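Local atomic coordinates of fatty acid-binding protein homolog (Ascaris suum, PDB entry 6I8X), a protein that binds fatty acids inside a beta-barrel and may sequester potentially toxic fatty acids or help maintain the impermeable lipid layer of the eggshell. Residues N24-L29 / V41-G46; A45-K50 / M64-T69. One frame throughout, in Å; residues are numbered along the deposited sequence.

The two contacts follow one another along the chain and overlap at Ala45 and Gly46, with their centres about 14 Å apart. Contact 1 (24-29 with 41-46) joins helix 25-31 to helix 36-43, the pair of short helices inserted between strands 15-23 and 47-53. Contact 2 (45-50 with 64-69) takes over where that insertion ends, as strand 47-53 pairs with strand 62-68 in the antiparallel sheet of the barrel. Both touch the bound vaccenic acid: contact 1 borders its hydrocarbon tail, whereas contact 2 reaches from that tail to the acid group. The lid and one wall of the fatty acid-binding cavity are thus continuous through Ala45 and Gly46.

Contact 1. Residues N24-L29 / V41-G46; sequences NFDEYL and VIKLAG. With VCA (vaccenic acid), chain C.
Phe25 and Leu29, one turn apart on helix 25-31, meet Ile42 and Lys43 at the end of helix 36-43. The CG2 methyl of Ile42 lies 3.8 Å from Leu29 CD1 and 3.9 Å from Phe25 CE2, and the Ile42 side chain crosses Phe25 at about a right angle. Phe25 has CG anti to the backbone N (chi1 -166°), which carries its ring toward the second helix, where CD2 of Phe25 comes within 3.6 Å of Lys43 CB. Leu29 CD1 lies over one face of the Phe25 ring, 3.6 Å above its plane and offset toward the rim. Beyond CG the Lys43 chain runs extended to the partly exposed border, where NZ of Lys43 forms a salt bridge with Asp26 OD1 at 2.8 Å, arriving from above the carboxylate plane and 46° out of it. The same OD1 also pairs with Arg39, so one carboxylate oxygen ties two cations of the second helix to the first. Phe25 in turn makes a cation-pi contact with Arg144 and rests on Thr142 and Met135 of the barrel wall, while Tyr34 packs against both Leu29 and Ile42. Toward the cavity, the backbone O of Ile42 lies 3.5 Å from C5 of the vaccenic acid, and Ala45 CB approaches C7 to 3.2 Å. An apolar core with a salt bridge at its border therefore holds together the helix-turn-helix lid of the fatty acid-binding protein fold, which closes over the ligand-filled barrel.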
ATOM      1  N   ASN A  24     -13.369 -10.840   2.930  1.00 33.30           N
ATOM      2  CA  ASN A  24     -13.463 -10.443   4.340  1.00 32.68           C
ATOM      3  C   ASN A  24     -13.072  -8.975   4.629  1.00 35.94           C
ATOM      4  O   ASN A  24     -12.654  -8.662   5.752  1.00 34.74           O
ATOM      5  CB  ASN A  24     -12.623 -11.425   5.218  1.00 33.53           C
ATOM      6  CG  ASN A  24     -13.168 -11.582   6.629  1.00 50.26           C
ATOM      7  OD1 ASN A  24     -14.389 -11.558   6.865  1.00 42.12           O
ATOM      8  ND2 ASN A  24     -12.277 -11.658   7.603  1.00 34.92           N
ATOM      9  N   PHE A  25     -13.205  -8.069   3.639  1.00 32.74           N
ATOM     10  CA  PHE A  25     -12.833  -6.658   3.878  1.00 31.68           C
ATOM     11  C   PHE A  25     -13.750  -5.969   4.896  1.00 34.76           C
ATOM     12  O   PHE A  25     -13.270  -5.175   5.693  1.00 34.79           O
ATOM     13  CB  PHE A  25     -12.709  -5.847   2.564  1.00 32.02           C
ATOM     14  CG  PHE A  25     -12.008  -4.505   2.676  1.00 32.35           C
ATOM     15  CD1 PHE A  25     -10.838  -4.367   3.426  1.00 33.90           C
ATOM     16  CD2 PHE A  25     -12.472  -3.395   1.968  1.00 31.91           C
ATOM     17  CE1 PHE A  25     -10.185  -3.130   3.515  1.00 33.74           C
ATOM     18  CE2 PHE A  25     -11.810  -2.163   2.047  1.00 32.60           C
ATOM     19  CZ  PHE A  25     -10.667  -2.042   2.808  1.00 31.05           C
ATOM     20  N   ASP A  26     -15.037  -6.320   4.914  1.00 32.30           N
ATOM     21  CA  ASP A  26     -16.015  -5.747   5.847  1.00 32.60           C
ATOM     22  C   ASP A  26     -15.698  -6.029   7.327  1.00 35.27           C
ATOM     23  O   ASP A  26     -15.726  -5.102   8.132  1.00 34.43           O
ATOM     24  CB  ASP A  26     -17.441  -6.204   5.530  1.00 34.27           C
ATOM     25  CG  ASP A  26     -18.457  -5.484   6.379  1.00 44.68           C
ATOM     26  OD1 ASP A  26     -18.843  -4.374   6.001  1.00 44.63           O
ATOM     27  OD2 ASP A  26     -18.824  -6.020   7.470  1.00 49.18           O
ATOM     28  N   GLU A  27     -15.443  -7.285   7.688  1.00 33.06           N
ATOM     29  CA  GLU A  27     -15.129  -7.612   9.081  1.00 34.82           C
ATOM     30  C   GLU A  27     -13.820  -6.955   9.522  1.00 38.07           C
ATOM     31  O   GLU A  27     -13.698  -6.552  10.682  1.00 38.65           O
ATOM     32  CB  GLU A  27     -15.138  -9.138   9.333  1.00 37.19           C
ATOM     33  CG  GLU A  27     -15.452  -9.537  10.779  1.00 51.68           C
ATOM     34  CD  GLU A  27     -16.709  -8.995  11.451  1.00 74.24           C
ATOM     35  OE1 GLU A  27     -17.710  -8.718  10.749  1.00 56.94           O
ATOM     36  OE2 GLU A  27     -16.694  -8.867  12.698  1.00 76.09           O
ATOM     37  N   TYR A  28     -12.859  -6.820   8.586  1.00 33.05           N
ATOM     38  CA  TYR A  28     -11.584  -6.154   8.832  1.00 32.41           C
ATOM     39  C   TYR A  28     -11.820  -4.691   9.167  1.00 35.89           C
ATOM     40  O   TYR A  28     -11.222  -4.199  10.110  1.00 36.73           O
ATOM     41  CB  TYR A  28     -10.626  -6.270   7.620  1.00 32.13           C
ATOM     42  CG  TYR A  28      -9.463  -5.299   7.716  1.00 32.79           C
ATOM     43  CD1 TYR A  28      -8.344  -5.593   8.498  1.00 34.55           C
ATOM     44  CD2 TYR A  28      -9.524  -4.047   7.112  1.00 32.84           C
ATOM     45  CE1 TYR A  28      -7.283  -4.692   8.607  1.00 31.89           C
ATOM     46  CE2 TYR A  28      -8.488  -3.122   7.252  1.00 33.06           C
ATOM     47  CZ  TYR A  28      -7.360  -3.461   7.980  1.00 37.84           C
ATOM     48  OH  TYR A  28      -6.330  -2.567   8.080  1.00 39.46           O
ATOM     49  N   LEU A  29     -12.643  -3.987   8.359  1.00 32.53           N
ATOM     50  CA  LEU A  29     -12.974  -2.571   8.559  1.00 33.11           C
ATOM     51  C   LEU A  29     -13.715  -2.364   9.869  1.00 37.63           C
ATOM     52  O   LEU A  29     -13.511  -1.358  10.540  1.00 38.49           O
ATOM     53  CB  LEU A  29     -13.761  -1.984   7.367  1.00 32.19           C
ATOM     54  CG  LEU A  29     -13.002  -1.869   6.034  1.00 34.97           C
ATOM     55  CD1 LEU A  29     -13.951  -1.482   4.922  1.00 33.57           C
ATOM     56  CD2 LEU A  29     -11.821  -0.860   6.121  1.00 35.15           C
ATOM     57  N   VAL A  41     -18.668   2.910   1.858  1.00 32.52           N
ATOM     58  CA  VAL A  41     -17.990   3.834   0.937  1.00 33.22           C
ATOM     59  C   VAL A  41     -16.537   3.437   0.788  1.00 37.97           C
ATOM     60  O   VAL A  41     -16.013   3.499  -0.328  1.00 37.45           O
ATOM     61  CB  VAL A  41     -18.200   5.370   1.220  1.00 37.51           C
ATOM     62  CG1 VAL A  41     -19.677   5.754   1.115  1.00 37.24           C
ATOM     63  CG2 VAL A  41     -17.624   5.820   2.566  1.00 37.21           C
ATOM     64  N   ILE A  42     -15.909   2.947   1.876  1.00 35.81           N
ATOM     65  CA  ILE A  42     -14.526   2.464   1.802  1.00 34.82           C
ATOM     66  C   ILE A  42     -14.410   1.190   0.947  1.00 41.25           C
ATOM     67  O   ILE A  42     -13.489   1.086   0.122  1.00 39.94           O
ATOM     68  CB  ILE A  42     -13.875   2.275   3.196  1.00 36.72           C
ATOM     69  CG1 ILE A  42     -13.662   3.650   3.889  1.00 37.10           C
ATOM     70  CG2 ILE A  42     -12.531   1.478   3.084  1.00 34.34           C
ATOM     71  CD1 ILE A  42     -13.550   3.607   5.453  1.00 29.50           C
ATOM     72  N   LYS A  43     -15.309   0.219   1.170  1.00 39.61           N
ATOM     73  CA  LYS A  43     -15.209  -1.086   0.508  1.00 40.78           C
ATOM     74  C   LYS A  43     -15.735  -1.122  -0.933  1.00 46.73           C
ATOM     75  O   LYS A  43     -15.359  -2.016  -1.690  1.00 47.68           O
ATOM     76  CB  LYS A  43     -15.841  -2.210   1.368  1.00 43.27           C
ATOM     77  CG  LYS A  43     -17.336  -2.427   1.233  1.00 49.34           C
ATOM     78  CD  LYS A  43     -17.847  -3.316   2.393  1.00 50.29           C
ATOM     79  CE  LYS A  43     -19.276  -3.747   2.184  1.00 58.68           C
ATOM     80  NZ  LYS A  43     -19.838  -4.413   3.386  1.00 74.62           N
ATOM     81  N   LEU A  44     -16.567  -0.185  -1.327  1.00 44.76           N
ATOM     82  CA  LEU A  44     -17.054  -0.261  -2.688  1.00 45.69           C
ATOM     83  C   LEU A  44     -16.427   0.815  -3.590  1.00 45.20           C
ATOM     84  O   LEU A  44     -16.777   0.923  -4.758  1.00 44.40           O
ATOM     85  CB  LEU A  44     -18.594  -0.285  -2.711  1.00 47.99           C
ATOM     86  CG  LEU A  44     -19.178  -1.653  -2.226  1.00 54.42           C
ATOM     87  CD1 LEU A  44     -20.573  -1.504  -1.640  1.00 55.78           C
ATOM     88  CD2 LEU A  44     -19.138  -2.726  -3.327  1.00 55.59           C
ATOM     89  N   ALA A  45     -15.392   1.507  -3.093  1.00 39.42           N
ATOM     90  CA  ALA A  45     -14.686   2.477  -3.918  1.00 37.99           C
ATOM     91  C   ALA A  45     -13.662   1.818  -4.847  1.00 37.45           C
ATOM     92  O   ALA A  45     -12.987   0.852  -4.450  1.00 34.46           O
ATOM     93  CB  ALA A  45     -13.984   3.479  -3.047  1.00 38.32           C
ATOM     94  N   GLY A  46     -13.558   2.371  -6.062  1.00 31.89           N
ATOM     95  CA  GLY A  46     -12.598   1.955  -7.080  1.00 30.74           C
ATOM     96  C   GLY A  46     -11.208   2.368  -6.643  1.00 35.32           C
ATOM     97  O   GLY A  46     -11.026   3.470  -6.105  1.00 35.06           O
TER
HETATM   98  O2  VCA C 201      -4.991   0.975   0.094  1.00 89.03           O
HETATM   99  C1  VCA C 201      -6.217   0.753  -0.321  1.00 92.39           C
HETATM  100  O1  VCA C 201      -6.470   0.174  -1.350  1.00 94.23           O
HETATM  101  C2  VCA C 201      -7.287   1.269   0.600  1.00 93.58           C
HETATM  102  C3  VCA C 201      -8.514   1.857  -0.091  1.00 91.51           C
HETATM  103  C4  VCA C 201      -9.369   2.686   0.853  1.00 91.76           C
HETATM  104  C5  VCA C 201     -10.679   3.181   0.275  1.00 89.97           C
HETATM  105  C6  VCA C 201     -10.576   4.522  -0.423  1.00 89.89           C
HETATM  106  C7  VCA C 201     -11.846   4.897  -1.160  1.00 92.25           C
HETATM  107  C8  VCA C 201     -12.974   5.500  -0.337  1.00 95.61           C
HETATM  108  C9  VCA C 201     -12.840   6.990  -0.088  1.00 96.81           C
HETATM  109  C10 VCA C 201     -13.922   7.535   0.850  1.00 98.28           C
HETATM  110  C11 VCA C 201     -13.477   8.715   1.660  1.00 99.26           C
HETATM  111  C12 VCA C 201     -12.601   8.690   2.650  1.00 99.97           C
HETATM  112  C13 VCA C 201     -11.870   7.479   3.154  1.00 99.12           C
HETATM  113  C14 VCA C 201     -11.119   7.715   4.464  1.00 98.09           C
HETATM  114  C15 VCA C 201     -10.510   6.459   5.069  1.00 96.89           C
HETATM  115  C16 VCA C 201      -9.511   5.723   4.186  1.00 94.98           C
HETATM  116  C17 VCA C 201      -8.872   4.525   4.864  1.00 96.76           C
HETATM  117  C18 VCA C 201      -7.658   4.006   4.141  1.00 96.49           C

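Contact 2. Residues A45-K50 / M64-T69; sequences AGVTKK and MENLTT. With VCA (vaccenic acid), chain C; EDO (1,2-ethanediol), chain G.
Strands 47-50 and 64-68 run antiparallel at 164°, their axes 4.7 Å apart, with Thr48-Leu67 and Lys50-Glu65 as hydrogen-bonded pairs and Lys49-Asn66 as a non-hydrogen-bonded pair. They belong to a beta hairpin in the wall of the fatty acid-binding protein barrel, flanked by strands 15-23 and 72-78. At the open end of the hairpin, just before strand 47-53 and just after strand 62-68, Gly46 N donates to Thr69 OG1 at 3.1 Å. Thr48, Lys50, Glu65 and Leu67 lie on one face of the sheet. Here the Lys50 chain crosses the Glu65 side chain, CD of Lys50 coming within 3.5 Å of Glu65 OE1, and its NZ lies near Leu67 CD1; Glu65 is held through OE2 by a hydrogen bond to His74.

Val47, Lys49, Asn66 and Thr68 lie on the other face, toward the cavity. Val47 and Thr68 lie side by side, their CG2 methyls 3.8 Å apart, and both touch the vaccenic acid; Thr68 OG1 is also bonded to Lys71 O. Lys49 and Asn66 likewise point the same way. A bend at the last torsion of Lys49 (chi4 -81°) brings its NZ to Asn66 OD1 at 2.8 Å, in the carbonyl plane and on a lone pair. This buried amine is bonded to Tyr124 OH as well, and it also reaches the head of the ligand: Lys49 NZ donates to carboxylate O2 of the vaccenic acid at 3.1 Å.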
ATOM      1  N   ALA A  45     -15.392   1.507  -3.093  1.00 39.42           N
ATOM      2  CA  ALA A  45     -14.686   2.477  -3.918  1.00 37.99           C
ATOM      3  C   ALA A  45     -13.662   1.818  -4.847  1.00 37.45           C
ATOM      4  O   ALA A  45     -12.987   0.852  -4.450  1.00 34.46           O
ATOM      5  CB  ALA A  45     -13.984   3.479  -3.047  1.00 38.32           C
ATOM      6  N   GLY A  46     -13.558   2.371  -6.062  1.00 31.89           N
ATOM      7  CA  GLY A  46     -12.598   1.955  -7.080  1.00 30.74           C
ATOM      8  C   GLY A  46     -11.208   2.368  -6.643  1.00 35.32           C
ATOM      9  O   GLY A  46     -11.026   3.470  -6.105  1.00 35.06           O
ATOM     10  N   VAL A  47     -10.231   1.457  -6.796  1.00 29.80           N
ATOM     11  CA  VAL A  47      -8.827   1.699  -6.429  1.00 28.42           C
ATOM     12  C   VAL A  47      -7.897   1.233  -7.566  1.00 33.27           C
ATOM     13  O   VAL A  47      -8.050   0.143  -8.129  1.00 33.03           O
ATOM     14  CB  VAL A  47      -8.410   1.069  -5.048  1.00 30.41           C
ATOM     15  CG1 VAL A  47      -6.950   1.361  -4.700  1.00 28.94           C
ATOM     16  CG2 VAL A  47      -9.331   1.512  -3.902  1.00 29.95           C
ATOM     17  N   THR A  48      -6.960   2.096  -7.913  1.00 30.67           N
ATOM     18  CA  THR A  48      -5.919   1.834  -8.879  1.00 30.22           C
ATOM     19  C   THR A  48      -4.596   2.159  -8.186  1.00 33.05           C
ATOM     20  O   THR A  48      -4.400   3.284  -7.716  1.00 32.21           O
ATOM     21  CB  THR A  48      -6.106   2.653 -10.172  1.00 32.27           C
ATOM     22  OG1 THR A  48      -7.259   2.175 -10.861  1.00 32.91           O
ATOM     23  CG2 THR A  48      -4.900   2.518 -11.082  1.00 27.66           C
ATOM     24  N   LYS A  49      -3.704   1.175  -8.128  1.00 29.87           N
ATOM     25  CA  LYS A  49      -2.387   1.341  -7.525  1.00 29.89           C
ATOM     26  C   LYS A  49      -1.351   1.428  -8.615  1.00 32.29           C
ATOM     27  O   LYS A  49      -1.445   0.733  -9.608  1.00 31.58           O
ATOM     28  CB  LYS A  49      -2.070   0.190  -6.549  1.00 31.41           C
ATOM     29  CG  LYS A  49      -2.830   0.319  -5.234  1.00 28.92           C
ATOM     30  CD  LYS A  49      -2.444  -0.778  -4.247  1.00 34.74           C
ATOM     31  CE  LYS A  49      -3.298  -0.739  -3.010  1.00 32.36           C
ATOM     32  NZ  LYS A  49      -2.856   0.273  -2.049  1.00 39.48           N
ATOM     33  N   LYS A  50      -0.393   2.325  -8.463  1.00 31.05           N
ATOM     34  CA  LYS A  50       0.675   2.500  -9.450  1.00 30.65           C
ATOM     35  C   LYS A  50       1.977   2.515  -8.734  1.00 34.46           C
ATOM     36  O   LYS A  50       2.114   3.215  -7.746  1.00 34.87           O
ATOM     37  CB  LYS A  50       0.507   3.782 -10.281  1.00 30.50           C
ATOM     38  CG  LYS A  50      -0.689   3.778 -11.194  1.00 32.97           C
ATOM     39  CD  LYS A  50      -0.713   5.047 -12.083  1.00 35.64           C
ATOM     40  CE  LYS A  50      -1.817   4.993 -13.096  1.00 34.77           C
ATOM     41  NZ  LYS A  50      -2.028   6.308 -13.764  1.00 43.49           N
ATOM     42  N   MET A  64       4.823   5.850  -5.918  1.00 34.70           N
ATOM     43  CA  MET A  64       3.617   5.046  -5.810  1.00 34.79           C
ATOM     44  C   MET A  64       2.414   5.972  -5.642  1.00 35.84           C
ATOM     45  O   MET A  64       2.481   7.010  -4.985  1.00 33.95           O
ATOM     46  CB  MET A  64       3.694   3.885  -4.780  1.00 37.82           C
ATOM     47  CG  MET A  64       3.061   4.160  -3.430  1.00 43.96           C
ATOM     48  SD  MET A  64       1.262   3.863  -3.267  1.00 49.52           S
ATOM     49  CE  MET A  64       1.226   2.177  -2.877  1.00 45.81           C
ATOM     50  N   GLU A  65       1.329   5.591  -6.274  1.00 33.08           N
ATOM     51  CA  GLU A  65       0.074   6.328  -6.227  1.00 32.68           C
ATOM     52  C   GLU A  65      -1.036   5.396  -5.840  1.00 35.00           C
ATOM     53  O   GLU A  65      -1.074   4.253  -6.284  1.00 34.99           O
ATOM     54  CB  GLU A  65      -0.248   6.929  -7.619  1.00 34.29           C
ATOM     55  CG  GLU A  65       0.787   7.928  -8.114  1.00 48.90           C
ATOM     56  CD  GLU A  65       0.466   8.612  -9.424  1.00 76.29           C
ATOM     57  OE1 GLU A  65       0.503   7.940 -10.480  1.00 84.35           O
ATOM     58  OE2 GLU A  65       0.228   9.840  -9.399  1.00 79.03           O
ATOM     59  N   ASN A  66      -1.965   5.903  -5.057  1.00 32.20           N
ATOM     60  CA  ASN A  66      -3.217   5.247  -4.728  1.00 32.10           C
ATOM     61  C   ASN A  66      -4.255   6.177  -5.307  1.00 35.14           C
ATOM     62  O   ASN A  66      -4.413   7.286  -4.803  1.00 35.91           O
ATOM     63  CB  ASN A  66      -3.438   5.154  -3.228  1.00 37.59           C
ATOM     64  CG  ASN A  66      -2.914   3.907  -2.619  1.00 50.41           C
ATOM     65  OD1 ASN A  66      -3.230   2.814  -3.053  1.00 43.45           O
ATOM     66  ND2 ASN A  66      -2.151   4.051  -1.561  1.00 44.46           N
ATOM     67  N   LEU A  67      -4.896   5.767  -6.402  1.00 31.81           N
ATOM     68  CA  LEU A  67      -5.938   6.535  -7.080  1.00 32.02           C
ATOM     69  C   LEU A  67      -7.278   5.905  -6.752  1.00 34.79           C
ATOM     70  O   LEU A  67      -7.497   4.739  -7.061  1.00 34.04           O
ATOM     71  CB  LEU A  67      -5.695   6.589  -8.617  1.00 32.23           C
ATOM     72  CG  LEU A  67      -4.292   7.042  -9.083  1.00 37.74           C
ATOM     73  CD1 LEU A  67      -4.188   7.027 -10.602  1.00 38.51           C
ATOM     74  CD2 LEU A  67      -3.914   8.454  -8.517  1.00 40.52           C
ATOM     75  N   THR A  68      -8.136   6.632  -6.031  1.00 32.65           N
ATOM     76  CA  THR A  68      -9.459   6.098  -5.650  1.00 32.59           C
ATOM     77  C   THR A  68     -10.549   7.020  -6.169  1.00 37.23           C
ATOM     78  O   THR A  68     -10.234   8.052  -6.751  1.00 36.93           O
ATOM     79  CB  THR A  68      -9.579   5.748  -4.130  1.00 38.65           C
ATOM     80  OG1 THR A  68     -10.019   6.887  -3.405  1.00 43.40           O
ATOM     81  CG2 THR A  68      -8.259   5.186  -3.507  1.00 32.99           C
ATOM     82  N   THR A  69     -11.812   6.632  -5.988  1.00 35.36           N
ATOM     83  CA  THR A  69     -13.023   7.388  -6.365  1.00 36.10           C
ATOM     84  C   THR A  69     -12.960   8.806  -5.806  1.00 39.87           C
ATOM     85  O   THR A  69     -13.309   9.758  -6.514  1.00 40.00           O
ATOM     86  CB  THR A  69     -14.260   6.633  -5.866  1.00 41.88           C
ATOM     87  OG1 THR A  69     -14.285   5.328  -6.455  1.00 44.22           O
ATOM     88  CG2 THR A  69     -15.558   7.372  -6.139  1.00 38.43           C
TER
HETATM   89  O2  VCA C 201      -4.991   0.975   0.094  1.00 89.03           O
HETATM   90  C1  VCA C 201      -6.217   0.753  -0.321  1.00 92.39           C
HETATM   91  O1  VCA C 201      -6.470   0.174  -1.350  1.00 94.23           O
HETATM   92  C2  VCA C 201      -7.287   1.269   0.600  1.00 93.58           C
HETATM   93  C3  VCA C 201      -8.514   1.857  -0.091  1.00 91.51           C
HETATM   94  C4  VCA C 201      -9.369   2.686   0.853  1.00 91.76           C
HETATM   95  C5  VCA C 201     -10.679   3.181   0.275  1.00 89.97           C
HETATM   96  C6  VCA C 201     -10.576   4.522  -0.423  1.00 89.89           C
HETATM   97  C7  VCA C 201     -11.846   4.897  -1.160  1.00 92.25           C
HETATM   98  C8  VCA C 201     -12.974   5.500  -0.337  1.00 95.61           C
HETATM   99  C9  VCA C 201     -12.840   6.990  -0.088  1.00 96.81           C
HETATM  100  C10 VCA C 201     -13.922   7.535   0.850  1.00 98.28           C
HETATM  101  C11 VCA C 201     -13.477   8.715   1.660  1.00 99.26           C
HETATM  102  C12 VCA C 201     -12.601   8.690   2.650  1.00 99.97           C
HETATM  103  C13 VCA C 201     -11.870   7.479   3.154  1.00 99.12           C
HETATM  104  C14 VCA C 201     -11.119   7.715   4.464  1.00 98.09           C
HETATM  105  C15 VCA C 201     -10.510   6.459   5.069  1.00 96.89           C
HETATM  106  C16 VCA C 201      -9.511   5.723   4.186  1.00 94.98           C
HETATM  107  C17 VCA C 201      -8.872   4.525   4.864  1.00 96.76           C
HETATM  108  C18 VCA C 201      -7.658   4.006   4.141  1.00 96.49           C
HETATM  109  C1  EDO G 205      -7.479   4.678 -13.431  1.00 43.79           C
HETATM  110  O1  EDO G 205      -8.295   4.985 -12.309  1.00 41.84           O
HETATM  111  C2  EDO G 205      -8.087   3.592 -14.350  1.00 45.37           C
HETATM  112  O2  EDO G 205      -7.398   2.342 -14.213  1.00 49.67           O